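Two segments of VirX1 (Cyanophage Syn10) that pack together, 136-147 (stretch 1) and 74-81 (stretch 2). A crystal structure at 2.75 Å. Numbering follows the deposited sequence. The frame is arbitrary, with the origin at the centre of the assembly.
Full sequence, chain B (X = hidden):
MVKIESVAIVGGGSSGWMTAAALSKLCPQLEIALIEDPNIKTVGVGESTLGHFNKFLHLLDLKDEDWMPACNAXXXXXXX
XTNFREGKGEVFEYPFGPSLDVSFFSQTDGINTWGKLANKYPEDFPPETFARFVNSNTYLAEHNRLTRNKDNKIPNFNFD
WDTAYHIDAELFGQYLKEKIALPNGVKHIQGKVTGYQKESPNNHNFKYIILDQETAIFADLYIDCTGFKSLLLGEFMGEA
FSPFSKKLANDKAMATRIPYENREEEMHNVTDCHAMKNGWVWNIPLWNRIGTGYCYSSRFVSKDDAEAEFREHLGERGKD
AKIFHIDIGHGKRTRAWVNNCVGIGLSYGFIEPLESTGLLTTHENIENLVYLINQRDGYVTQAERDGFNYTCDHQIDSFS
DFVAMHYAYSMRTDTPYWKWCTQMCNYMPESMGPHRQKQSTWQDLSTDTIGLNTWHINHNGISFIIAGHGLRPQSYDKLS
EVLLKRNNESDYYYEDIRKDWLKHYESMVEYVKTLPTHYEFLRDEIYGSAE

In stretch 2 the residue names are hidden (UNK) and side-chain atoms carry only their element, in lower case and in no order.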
ATOM      1  N   SER B 136      21.709 -23.938  -3.329  1.00 48.45           N
ATOM      2  CA  SER B 136      22.784 -24.959  -3.368  1.00 49.52           C
ATOM      3  C   SER B 136      23.674 -24.796  -2.133  1.00 49.37           C
ATOM      4  O   SER B 136      24.368 -25.758  -1.769  1.00 49.60           O
ATOM      5  CB  SER B 136      23.570 -24.871  -4.668  1.00 50.44           C
ATOM      6  OG  SER B 136      22.707 -25.009  -5.798  1.00 47.08           O
ATOM      7  N   ASN B 137      23.635 -23.622  -1.501  1.00 49.94           N
ATOM      8  CA  ASN B 137      24.292 -23.390  -0.194  1.00 50.23           C
ATOM      9  C   ASN B 137      23.824 -24.512   0.737  1.00 48.32           C
ATOM     10  O   ASN B 137      24.642 -24.995   1.524  1.00 49.37           O
ATOM     11  CB  ASN B 137      24.019 -21.979   0.338  1.00 50.77           C
ATOM     12  CG  ASN B 137      25.063 -21.494   1.320  1.00 51.92           C
ATOM     13  OD1 ASN B 137      26.032 -22.204   1.601  1.00 54.56           O
ATOM     14  ND2 ASN B 137      24.881 -20.288   1.838  1.00 50.64           N
ATOM     15  N   THR B 138      22.566 -24.931   0.599  1.00 48.30           N
ATOM     16  CA  THR B 138      21.924 -26.075   1.315  1.00 50.10           C
ATOM     17  C   THR B 138      22.847 -27.303   1.352  1.00 51.98           C
ATOM     18  O   THR B 138      22.945 -27.927   2.417  1.00 50.57           O
ATOM     19  CB  THR B 138      20.595 -26.455   0.648  1.00 48.78           C
ATOM     20  OG1 THR B 138      19.844 -25.248   0.490  1.00 46.06           O
ATOM     21  CG2 THR B 138      19.804 -27.487   1.427  1.00 48.75           C
ATOM     22  N   TYR B 139      23.490 -27.643   0.237  1.00 54.67           N
ATOM     23  CA  TYR B 139      24.366 -28.838   0.105  1.00 57.65           C
ATOM     24  C   TYR B 139      25.614 -28.699   0.982  1.00 59.15           C
ATOM     25  O   TYR B 139      26.016 -29.709   1.593  1.00 63.63           O
ATOM     26  CB  TYR B 139      24.793 -29.052  -1.348  1.00 59.01           C
ATOM     27  CG  TYR B 139      23.660 -29.344  -2.297  1.00 59.17           C
ATOM     28  CD1 TYR B 139      23.073 -30.594  -2.329  1.00 61.04           C
ATOM     29  CD2 TYR B 139      23.198 -28.392  -3.184  1.00 58.47           C
ATOM     30  CE1 TYR B 139      22.029 -30.871  -3.189  1.00 62.53           C
ATOM     31  CE2 TYR B 139      22.178 -28.666  -4.074  1.00 60.97           C
ATOM     32  CZ  TYR B 139      21.593 -29.917  -4.085  1.00 62.17           C
ATOM     33  OH  TYR B 139      20.573 -30.209  -4.946  1.00 64.33           O
ATOM     34  N   LEU B 140      26.229 -27.511   1.013  1.00 56.72           N
ATOM     35  CA  LEU B 140      27.410 -27.211   1.870  1.00 55.43           C
ATOM     36  C   LEU B 140      27.000 -27.448   3.331  1.00 53.28           C
ATOM     37  O   LEU B 140      27.709 -28.181   4.052  1.00 55.30           O
ATOM     38  CB  LEU B 140      27.859 -25.763   1.659  1.00 55.26           C
ATOM     39  CG  LEU B 140      28.333 -25.406   0.250  1.00 57.64           C
ATOM     40  CD1 LEU B 140      28.756 -23.932   0.158  1.00 59.24           C
ATOM     41  CD2 LEU B 140      29.463 -26.336  -0.203  1.00 58.43           C
ATOM     42  N   ALA B 141      25.883 -26.844   3.734  1.00 49.95           N
ATOM     43  CA  ALA B 141      25.305 -26.942   5.086  1.00 49.48           C
ATOM     44  C   ALA B 141      25.036 -28.411   5.404  1.00 51.31           C
ATOM     45  O   ALA B 141      25.437 -28.862   6.476  1.00 55.29           O
ATOM     46  CB  ALA B 141      24.052 -26.119   5.169  1.00 49.23           C
ATOM     47  N   GLU B 142      24.427 -29.140   4.473  1.00 54.94           N
ATOM     48  CA  GLU B 142      23.933 -30.525   4.707  1.00 56.28           C
ATOM     49  C   GLU B 142      25.109 -31.492   4.850  1.00 56.92           C
ATOM     50  O   GLU B 142      25.019 -32.351   5.729  1.00 61.33           O
ATOM     51  CB  GLU B 142      22.970 -30.969   3.603  1.00 56.92           C
ATOM     52  CG  GLU B 142      21.569 -30.447   3.827  1.00 58.38           C
ATOM     53  CD  GLU B 142      20.454 -31.112   3.042  1.00 59.42           C
ATOM     54  OE1 GLU B 142      20.649 -32.243   2.585  1.00 60.59           O
ATOM     55  OE2 GLU B 142      19.370 -30.501   2.915  1.00 60.53           O
ATOM     56  N   HIS B 143      26.164 -31.359   4.042  1.00 55.92           N
ATOM     57  CA  HIS B 143      27.336 -32.281   4.065  1.00 55.35           C
ATOM     58  C   HIS B 143      28.519 -31.643   4.806  1.00 54.16           C
ATOM     59  O   HIS B 143      29.606 -32.229   4.766  1.00 54.39           O
ATOM     60  CB  HIS B 143      27.665 -32.721   2.635  1.00 56.03           C
ATOM     61  CG  HIS B 143      26.535 -33.460   2.012  1.00 54.78           C
ATOM     62  ND1 HIS B 143      25.485 -32.822   1.404  1.00 54.21           N
ATOM     63  CD2 HIS B 143      26.271 -34.770   1.934  1.00 56.22           C
ATOM     64  CE1 HIS B 143      24.623 -33.707   0.959  1.00 54.55           C
ATOM     65  NE2 HIS B 143      25.097 -34.915   1.242  1.00 55.90           N
ATOM     66  N   ASN B 144      28.306 -30.500   5.471  1.00 54.10           N
ATOM     67  CA  ASN B 144      29.302 -29.849   6.365  1.00 54.96           C
ATOM     68  C   ASN B 144      30.594 -29.586   5.570  1.00 57.01           C
ATOM     69  O   ASN B 144      31.698 -29.900   6.065  1.00 57.42           O
ATOM     70  CB  ASN B 144      29.552 -30.717   7.605  1.00 54.93           C
ATOM     71  CG  ASN B 144      30.280 -29.980   8.700  1.00 54.05           C
ATOM     72  OD1 ASN B 144      29.959 -28.826   9.005  1.00 52.36           O
ATOM     73  ND2 ASN B 144      31.261 -30.649   9.285  1.00 55.80           N
ATOM     74  N   ARG B 145      30.460 -29.013   4.374  1.00 56.88           N
ATOM     75  CA  ARG B 145      31.584 -28.699   3.462  1.00 57.33           C
ATOM     76  C   ARG B 145      31.628 -27.192   3.239  1.00 56.10           C
ATOM     77  O   ARG B 145      30.624 -26.523   3.513  1.00 51.86           O
ATOM     78  CB  ARG B 145      31.437 -29.451   2.136  1.00 58.31           C
ATOM     79  CG  ARG B 145      31.122 -30.927   2.298  1.00 58.71           C
ATOM     80  CD  ARG B 145      32.130 -31.650   3.168  1.00 60.61           C
ATOM     81  NE  ARG B 145      31.880 -33.078   3.146  1.00 61.06           N
ATOM     82  CZ  ARG B 145      32.605 -33.956   2.471  1.00 63.71           C
ATOM     83  NH1 ARG B 145      33.674 -33.588   1.785  1.00 65.06           N
ATOM     84  NH2 ARG B 145      32.277 -35.231   2.496  1.00 66.99           N
ATOM     85  N   LEU B 146      32.748 -26.701   2.712  1.00 58.38           N
ATOM     86  CA  LEU B 146      32.924 -25.268   2.386  1.00 59.15           C
ATOM     87  C   LEU B 146      33.887 -25.121   1.205  1.00 62.56           C
ATOM     88  O   LEU B 146      34.767 -25.993   1.022  1.00 66.80           O
ATOM     89  CB  LEU B 146      33.421 -24.554   3.644  1.00 58.54           C
ATOM     90  CG  LEU B 146      33.067 -23.077   3.774  1.00 58.08           C
ATOM     91  CD1 LEU B 146      31.624 -22.796   3.412  1.00 56.00           C
ATOM     92  CD2 LEU B 146      33.335 -22.598   5.191  1.00 58.55           C
ATOM     93  N   THR B 147      33.697 -24.064   0.416  1.00 61.89           N
ATOM     94  CA  THR B 147      34.496 -23.742  -0.793  1.00 62.34           C
ATOM     95  C   THR B 147      34.338 -22.248  -1.072  1.00 63.99           C
ATOM     96  O   THR B 147      33.256 -21.705  -0.714  1.00 61.54           O
ATOM     97  CB  THR B 147      34.056 -24.579  -1.996  1.00 61.03           C
ATOM     98  OG1 THR B 147      34.630 -24.006  -3.170  1.00 61.36           O
ATOM     99  CG2 THR B 147      32.561 -24.606  -2.168  1.00 59.29           C
ATOM    100  N   UNK B  74      33.807 -19.616  13.723  1.00 58.66           N
ATOM    101  CA  UNK B  74      33.633 -20.613  12.643  1.00 57.98           C
ATOM    102  C   UNK B  74      32.643 -20.035  11.640  1.00 55.88           C
ATOM    103  O   UNK B  74      32.106 -18.939  11.916  1.00 55.66           O
ATOM    104  o   UNK B  74      31.882 -21.907  13.669  1.00 57.65           O
ATOM    105  c   UNK B  74      33.227 -21.984  13.198  1.00 58.24           C
ATOM    106  c   UNK B  74      34.150 -22.462  14.294  1.00 58.34           C
ATOM    107  N   UNK B  75      32.454 -20.731  10.517  1.00 55.59           N
ATOM    108  CA  UNK B  75      31.585 -20.309   9.387  1.00 54.28           C
ATOM    109  C   UNK B  75      30.181 -20.878   9.582  1.00 51.31           C
ATOM    110  O   UNK B  75      30.018 -21.909  10.254  1.00 51.30           O
ATOM    111  c   UNK B  75      34.599 -20.386   7.410  1.00 56.71           C
ATOM    112  c   UNK B  75      35.392 -18.276   6.592  1.00 56.07           C
ATOM    113  c   UNK B  75      33.102 -18.558   7.203  1.00 55.88           C
ATOM    114  c   UNK B  75      32.182 -20.740   8.041  1.00 55.92           C
ATOM    115  o   UNK B  75      36.387 -17.474   6.134  1.00 55.55           O
ATOM    116  c   UNK B  75      35.629 -19.594   6.930  1.00 56.94           C
ATOM    117  c   UNK B  75      33.319 -19.883   7.552  1.00 56.08           C
ATOM    118  c   UNK B  75      34.124 -17.754   6.727  1.00 56.17           C
ATOM    119  N   UNK B  76      29.209 -20.198   8.979  1.00 50.89           N
ATOM    120  CA  UNK B  76      27.765 -20.524   9.070  1.00 49.96           C
ATOM    121  C   UNK B  76      27.096 -20.296   7.705  1.00 50.13           C
ATOM    122  O   UNK B  76      27.074 -19.137   7.238  1.00 51.44           O
ATOM    123  c   UNK B  76      25.663 -19.927  10.403  1.00 49.21           C
ATOM    124  c   UNK B  76      27.131 -19.646  10.140  1.00 48.73           C
ATOM    125  c   UNK B  76      23.457 -18.897  10.977  1.00 51.06           C
ATOM    126  c   UNK B  76      24.951 -18.732  10.987  1.00 50.78           C
ATOM    127  n   UNK B  76      22.807 -17.642  11.403  1.00 52.77           N
ATOM    128  N   UNK B  77      26.543 -21.357   7.118  1.00 49.82           N
ATOM    129  CA  UNK B  77      25.972 -21.343   5.747  1.00 52.21           C
ATOM    130  C   UNK B  77      24.440 -21.448   5.795  1.00 53.94           C
ATOM    131  O   UNK B  77      23.812 -21.188   4.752  1.00 59.39           O
ATOM    132  n   UNK B  77      28.275 -21.808   3.290  1.00 51.89           N
ATOM    133  o   UNK B  77      28.913 -22.220   5.403  1.00 53.16           O
ATOM    134  c   UNK B  77      28.034 -22.161   4.545  1.00 52.67           C
ATOM    135  c   UNK B  77      26.598 -22.459   4.908  1.00 52.92           C
ATOM    136  N   UNK B  78      23.858 -21.786   6.943  1.00 51.91           N
ATOM    137  CA  UNK B  78      22.418 -22.088   7.090  1.00 52.25           C
ATOM    138  C   UNK B  78      22.005 -22.047   8.565  1.00 53.96           C
ATOM    139  O   UNK B  78      22.863 -22.288   9.437  1.00 52.52           O
ATOM    140  o   UNK B  78      20.702 -23.680   6.487  1.00 54.11           O
ATOM    141  c   UNK B  78      22.103 -23.437   6.477  1.00 52.74           C
ATOM    142  N   UNK B  79      20.728 -21.746   8.824  1.00 55.46           N
ATOM    143  CA  UNK B  79      20.031 -22.093  10.098  1.00 55.66           C
ATOM    144  C   UNK B  79      19.297 -23.411   9.861  1.00 53.70           C
ATOM    145  O   UNK B  79      18.502 -23.492   8.912  1.00 51.70           O
ATOM    146  c   UNK B  79      19.052 -21.003  10.562  1.00 58.84           C
ATOM    147  c   UNK B  79      18.507 -21.350  11.934  1.00 59.72           C
ATOM    148  c   UNK B  79      18.738 -18.507  10.954  1.00 67.03           C
ATOM    149  c   UNK B  79      19.689 -19.614  10.559  1.00 62.92           C
ATOM    150  N   UNK B  80      19.550 -24.396  10.713  1.00 52.82           N
ATOM    151  CA  UNK B  80      18.919 -25.735  10.654  1.00 52.43           C
ATOM    152  C   UNK B  80      17.825 -25.798  11.724  1.00 53.93           C
ATOM    153  O   UNK B  80      18.078 -25.361  12.853  1.00 54.27           O
ATOM    154  n   UNK B  80      21.124 -29.198   9.707  1.00 53.20           N
ATOM    155  n   UNK B  80      23.172 -30.019  10.326  1.00 54.48           N
ATOM    156  c   UNK B  80      22.356 -29.573   9.397  1.00 52.54           C
ATOM    157  c   UNK B  80      19.995 -26.801  10.860  1.00 53.16           C
ATOM    158  c   UNK B  80      20.551 -29.214  11.042  1.00 54.67           C
ATOM    159  c   UNK B  80      19.447 -28.191  11.110  1.00 53.73           C
ATOM    160  n   UNK B  80      22.769 -29.503   8.145  1.00 54.88           N
ATOM    161  N   UNK B  81      16.652 -26.323  11.371  1.00 55.63           N
ATOM    162  CA  UNK B  81      15.492 -26.504  12.283  1.00 54.53           C
ATOM    163  C   UNK B  81      15.225 -28.000  12.445  1.00 51.74           C
ATOM    164  O   UNK B  81      14.594 -28.624  11.568  1.00 50.07           O
ATOM    165  c   UNK B  81      15.023 -22.243  10.437  1.00 55.80           C
ATOM    166  c   UNK B  81      14.506 -24.242  11.698  1.00 57.84           C
ATOM    167  c   UNK B  81      14.278 -25.733  11.759  1.00 56.83           C
ATOM    168  c   UNK B  81      14.457 -23.466  12.849  1.00 58.87           C
ATOM    169  c   UNK B  81      14.806 -23.613  10.495  1.00 56.87           C
ATOM    170  c   UNK B  81      14.967 -21.487  11.584  1.00 56.69           C
ATOM    171  c   UNK B  81      14.683 -22.097  12.790  1.00 59.64           C
TER

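Position 74 carries three side-chain atoms, a carbon bearing one oxygen and one further carbon, and it lies beyond the reach of stretch 1. A branched carbon with a hydroxyl and a methyl is Thr 74.

At position 75 a single carbon leads into a six-carbon ring bearing one oxygen. CA-to-CB points toward stretch 1, and a ring carbon of position 75 comes 3.4 Å from CD2 of Leu 146. A phenol ring identifies Tyr 75, and the ring atom in question is CD2. Its hydroxyl is hydrogen-bonded elsewhere in the structure, while the ring meets Leu 146 through carbon.

Position 76 has four carbons in a row ending in nitrogen; its CA-to-CB bond points away from stretch 1 and the chain touches nothing there. This is Lys 76, extended with every chi angle t.

Position 77 has two carbons, the second carrying one oxygen and one nitrogen, and that nitrogen of position 77 lies 2.8 Å from OD1 of Asn 137. The four-atom amide is Asn 77. It is the most heavily covered residue on either stretch. Asn 77 ND2 donates to OD1 of Asn 137 with an N-H...acceptor angle of 163°, close to straight. CD1 of Leu 140 lies 3.8 Å from Asn 77 ND2, and CD1 of Leu 146 lies 3.4 Å from Asn 77 OD1, so leucine methyls border both ends of the amide.

Position 78 is one carbon and one oxygen, with the CB of position 78 3.6 Å from CB of Ala 141. This is Ser 78; its hydroxyl bonds elsewhere in the structure.

Position 79 has four carbons, forked at the first, with one arm two carbons long. It is out of reach of the helix, and the branching gives Ile 79.

Position 80 runs three carbons, a nitrogen, then a carbon with two more nitrogens. One terminal nitrogen approaches O of Ala 141. The guanidinium means Arg 80, and Arg 80 NH2 gives O of Ala 141 a weak hydrogen bond at 3.2 Å, the carbonyl lying at the guanidinium edge, near its plane.

Position 81, one carbon and a six-carbon ring with no heteroatom, is Phe 81, far from stretch 1.

Asn 77 is the centre: one well-directed amide bond to Asn 137, with leucine methyls beside the amide. The backbones are nearest where CA of Ala 141 lies 5.7 Å from CA of Asn 77. Arg 80 adds a weak bond to the Ala 141 carbonyl, and Leu 146, beyond the Schellman turn at Asn 144, packs against Tyr 75.

Stretch 2 (74-81) TYKNSIRF
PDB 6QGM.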